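Local coordinates for lipase-specific foldase (Burkholderia glumae, PDB 2ES4), which assists the folding of its cognate extracellular lipase as a steric chaperone while that enzyme passes through the periplasm, at residues Val85-Asp90 and Val128-Tyr132; Leu59-Leu63 and Thr94-Glu98. Numbering follows the deposited sequence.

Interaction 1 of 2, residues Val85-Asp90 and Val128-Tyr132; sequences VREFFD and VWRRY
Phe-89 forms the apolar centre. With chi1 m, its ring meets Val-128 (CE2 to CG1, 3.9 Å) and Trp-129 (CD1 to CE3, 3.6 Å), while Phe-89 CB lies 3.7 Å from CD1 at the edge of the Tyr-132 ring. The six-membered rings of Phe-89 and Trp-129 are nearly parallel (11°) but slid apart, barely overlapping, centroids 5.5 Å. Val-85 CG1 extends the patch to Val-128 CG1 at 4.3 Å. Both segments are alpha-helical; their axes cross at -69°, 11.3 Å apart, a separation filled by large rings, and CA atoms of Phe-89 and Trp-129 are 7.6 Å apart. At the polar edge Tyr-132, chi1 t, donates from OH to Asp-90 OD1 (2.7 Å), while Asp-90 OD2 takes a salt bridge from Arg-86 NE (2.9 Å), one helical turn back. Arg-86 NH1 hydrogen-bonds to Phe-180 O and forms a salt bridge with Glu-184, both in helix 177-198; Trp-129 NE1 bonds Asp-105, Val-108 of helix 101-116 packs on Phe-89, and Phe-180 and loop residue Trp-176 cover both valines.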
# COMPACT_ATOMS: atom_id res chain seq x y z
N VAL B 85 -18.86 -8.34 13.81
CA VAL B 85 -19.16 -9.76 13.59
C VAL B 85 -18.58 -10.19 12.25
O VAL B 85 -17.95 -11.24 12.15
CB VAL B 85 -20.68 -10.03 13.60
CG1 VAL B 85 -20.97 -11.50 13.28
CG2 VAL B 85 -21.25 -9.70 14.95
N ARG B 86 -18.77 -9.35 11.23
CA ARG B 86 -18.25 -9.62 9.89
C ARG B 86 -16.73 -9.59 9.84
O ARG B 86 -16.12 -10.38 9.12
CB ARG B 86 -18.79 -8.59 8.89
CG ARG B 86 -18.21 -8.74 7.48
CD ARG B 86 -18.41 -7.51 6.66
NE ARG B 86 -17.59 -7.54 5.45
CZ ARG B 86 -17.47 -6.54 4.59
NH1 ARG B 86 -18.13 -5.40 4.78
NH2 ARG B 86 -16.69 -6.67 3.53
N GLU B 87 -16.13 -8.66 10.59
CA GLU B 87 -14.68 -8.53 10.63
C GLU B 87 -14.03 -9.80 11.17
O GLU B 87 -12.96 -10.19 10.71
CB GLU B 87 -14.26 -7.33 11.45
CG GLU B 87 -14.76 -6.01 10.90
CD GLU B 87 -14.17 -4.82 11.61
OE1 GLU B 87 -14.33 -4.71 12.84
OE2 GLU B 87 -13.55 -3.98 10.93
N PHE B 88 -14.72 -10.46 12.10
CA PHE B 88 -14.24 -11.71 12.67
C PHE B 88 -14.10 -12.77 11.57
O PHE B 88 -13.06 -13.43 11.48
CB PHE B 88 -15.18 -12.20 13.77
CG PHE B 88 -14.90 -13.61 14.22
CD1 PHE B 88 -13.81 -13.87 15.06
CD2 PHE B 88 -15.69 -14.68 13.76
CE1 PHE B 88 -13.50 -15.20 15.43
CE2 PHE B 88 -15.39 -16.00 14.12
CZ PHE B 88 -14.29 -16.26 14.96
N PHE B 89 -15.15 -12.94 10.79
CA PHE B 89 -15.16 -13.91 9.70
C PHE B 89 -14.20 -13.59 8.58
O PHE B 89 -13.50 -14.48 8.12
CB PHE B 89 -16.57 -14.07 9.15
CG PHE B 89 -17.53 -14.69 10.11
CD1 PHE B 89 -17.35 -16.02 10.54
CD2 PHE B 89 -18.60 -13.95 10.62
CE1 PHE B 89 -18.23 -16.60 11.47
CE2 PHE B 89 -19.50 -14.52 11.55
CZ PHE B 89 -19.31 -15.85 11.97
N ASP B 90 -14.12 -12.32 8.18
CA ASP B 90 -13.20 -11.91 7.12
C ASP B 90 -11.77 -12.15 7.53
O ASP B 90 -10.91 -12.44 6.69
CB ASP B 90 -13.40 -10.45 6.73
CG ASP B 90 -14.71 -10.21 6.01
OD1 ASP B 90 -15.19 -11.13 5.31
OD2 ASP B 90 -15.24 -9.09 6.12
N VAL B 128 -24.66 -17.33 11.84
CA VAL B 128 -24.27 -16.26 10.91
C VAL B 128 -23.26 -16.82 9.92
O VAL B 128 -23.34 -16.51 8.73
CB VAL B 128 -23.63 -15.07 11.65
CG1 VAL B 128 -23.29 -13.96 10.66
CG2 VAL B 128 -24.58 -14.55 12.71
N TRP B 129 -22.37 -17.68 10.41
CA TRP B 129 -21.38 -18.32 9.57
C TRP B 129 -22.03 -19.03 8.39
O TRP B 129 -21.55 -18.92 7.26
CB TRP B 129 -20.53 -19.32 10.38
CG TRP B 129 -19.52 -20.10 9.57
CD1 TRP B 129 -19.27 -21.44 9.65
CD2 TRP B 129 -18.63 -19.59 8.56
NE1 TRP B 129 -18.29 -21.80 8.76
CE2 TRP B 129 -17.87 -20.69 8.08
CE3 TRP B 129 -18.39 -18.31 8.00
CZ2 TRP B 129 -16.90 -20.55 7.07
CZ3 TRP B 129 -17.43 -18.16 7.01
CH2 TRP B 129 -16.69 -19.28 6.55
N ARG B 130 -23.13 -19.73 8.68
CA ARG B 130 -23.89 -20.45 7.66
C ARG B 130 -24.46 -19.48 6.63
O ARG B 130 -24.29 -19.67 5.43
CB ARG B 130 -25.01 -21.26 8.29
N ARG B 131 -25.07 -18.41 7.12
CA ARG B 131 -25.66 -17.40 6.25
C ARG B 131 -24.62 -16.62 5.45
O ARG B 131 -24.88 -16.24 4.30
CB ARG B 131 -26.55 -16.46 7.05
CG ARG B 131 -27.93 -17.03 7.30
CD ARG B 131 -28.82 -16.07 8.08
NE ARG B 131 -28.53 -16.08 9.51
CZ ARG B 131 -29.27 -15.46 10.43
NH1 ARG B 131 -30.34 -14.76 10.07
NH2 ARG B 131 -28.94 -15.54 11.71
N TYR B 132 -23.45 -16.41 6.04
CA TYR B 132 -22.37 -15.70 5.36
C TYR B 132 -21.82 -16.51 4.21
O TYR B 132 -21.67 -16.00 3.11
CB TYR B 132 -21.25 -15.33 6.33
CG TYR B 132 -20.31 -14.24 5.84
CD1 TYR B 132 -19.09 -14.01 6.48
CD2 TYR B 132 -20.66 -13.40 4.75
CE1 TYR B 132 -18.23 -12.97 6.05
CE2 TYR B 132 -19.82 -12.37 4.31
CZ TYR B 132 -18.60 -12.16 4.97
OH TYR B 132 -17.77 -11.17 4.54

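Interaction 2 of 2, residues Leu59-Leu63 and Thr94-Glu98; sequences LPGAL and TAQGE
Glu-98 provides the polar link. With chi1 m, chi2 t and chi3 near -60°, its side chain reaches across so that OE1 accepts the Ala-62 N hydrogen bond at 3.2 Å, nearly straight at 165°; a carboxylate suits this inner amide, which the turn's own hydrogen bond does not use. Thr-94 takes chi1 p, and its OG1, bonded to Tyr-91 O, also touches Leu-63 CD2 at 3.3 Å. Leu-63 is m,t, which brings CD1 to 3.9 Å from CB of Ala-95. Each backbone makes a beta turn, closed by Leu-63 N to Pro-60 O and by Glu-98 N to Ala-95 O, both 2.9 Å, with helical angles at Gly-61, Ala-62, Gln-96 and Gly-97, so this is turn-against-turn packing of two loops. Small residues let the backbones close in: CA atoms of Ala-62 and Ala-95 are 5.3 Å apart, their CB atoms 4.2 Å, and the Pro-60 ring sets CG 3.8 Å from Ala-95 CB. The bound lipase hydrogen-bonds Ala-62 O through a basic side chain.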
# COMPACT_ATOMS: atom_id res chain seq x y z
N LEU B 59 -0.12 -21.40 12.64
CA LEU B 59 -1.26 -21.06 11.79
C LEU B 59 -0.82 -20.77 10.37
O LEU B 59 0.38 -20.57 10.13
CB LEU B 59 -1.98 -19.83 12.37
CG LEU B 59 -2.99 -19.99 13.52
CD1 LEU B 59 -4.19 -20.78 13.06
CD2 LEU B 59 -2.33 -20.64 14.72
N PRO B 60 -1.76 -20.77 9.39
CA PRO B 60 -1.31 -20.48 8.02
C PRO B 60 -0.71 -19.07 8.00
O PRO B 60 -1.07 -18.23 8.84
CB PRO B 60 -2.61 -20.57 7.22
CG PRO B 60 -3.68 -20.27 8.22
CD PRO B 60 -3.21 -21.02 9.41
N GLY B 61 0.23 -18.84 7.09
CA GLY B 61 0.91 -17.56 6.99
C GLY B 61 0.04 -16.32 7.08
O GLY B 61 0.41 -15.37 7.77
N ALA B 62 -1.13 -16.35 6.45
CA ALA B 62 -2.05 -15.22 6.46
C ALA B 62 -2.47 -14.77 7.86
O ALA B 62 -2.65 -13.58 8.10
CB ALA B 62 -3.28 -15.53 5.64
N LEU B 63 -2.57 -15.73 8.78
CA LEU B 63 -2.98 -15.44 10.16
C LEU B 63 -1.88 -15.48 11.20
O LEU B 63 -2.00 -14.84 12.24
CB LEU B 63 -4.09 -16.41 10.57
CG LEU B 63 -5.28 -16.56 9.62
CD1 LEU B 63 -6.18 -17.67 10.09
CD2 LEU B 63 -6.04 -15.25 9.51
N THR B 94 -9.14 -14.63 5.42
CA THR B 94 -7.95 -14.17 4.69
C THR B 94 -7.04 -15.32 4.41
O THR B 94 -6.12 -15.23 3.60
CB THR B 94 -7.20 -13.07 5.46
OG1 THR B 94 -6.73 -13.61 6.70
CG2 THR B 94 -8.07 -11.86 5.73
N ALA B 95 -7.31 -16.44 5.08
CA ALA B 95 -6.54 -17.66 4.93
C ALA B 95 -7.16 -18.65 3.96
O ALA B 95 -6.60 -19.72 3.72
CB ALA B 95 -6.35 -18.31 6.28
N GLN B 96 -8.30 -18.28 3.37
CA GLN B 96 -9.02 -19.15 2.43
C GLN B 96 -8.19 -19.66 1.25
O GLN B 96 -8.44 -20.76 0.74
CB GLN B 96 -10.29 -18.47 1.91
CG GLN B 96 -10.04 -17.28 1.02
CD GLN B 96 -11.31 -16.62 0.53
OE1 GLN B 96 -12.20 -16.29 1.31
NE2 GLN B 96 -11.40 -16.43 -0.78
N GLY B 97 -7.20 -18.87 0.84
CA GLY B 97 -6.35 -19.26 -0.27
C GLY B 97 -5.30 -20.30 0.06
O GLY B 97 -4.68 -20.86 -0.84
N GLU B 98 -5.10 -20.56 1.35
CA GLU B 98 -4.10 -21.53 1.80
C GLU B 98 -4.75 -22.74 2.46
O GLU B 98 -4.04 -23.61 2.98
CB GLU B 98 -3.14 -20.89 2.79
CG GLU B 98 -2.50 -19.62 2.31
CD GLU B 98 -1.59 -18.97 3.33
OE1 GLU B 98 -2.07 -18.63 4.43
OE2 GLU B 98 -0.40 -18.79 3.01

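How the interactions relate
From the N terminus the chain first meets 59-63, then helix 84-90, the loop holding 94-98, helix 101-116 and then helix 120-137. Interaction 2 closes a loop of 30 intervening residues, inside which the first segment of interaction 1 lies; interaction 1 closes one of 37, which in turn contains 94-98. The two loops therefore cross rather than nest. Three residues separate 85-90 from 94-98, so the two contacts, with centres about 16 Å apart, follow each other along the chain without otherwise touching. Interaction 1 ties helix 84-90 to helix 120-137, whereas interaction 2 brings the N-terminal loop against the connection leading into helix 101-116.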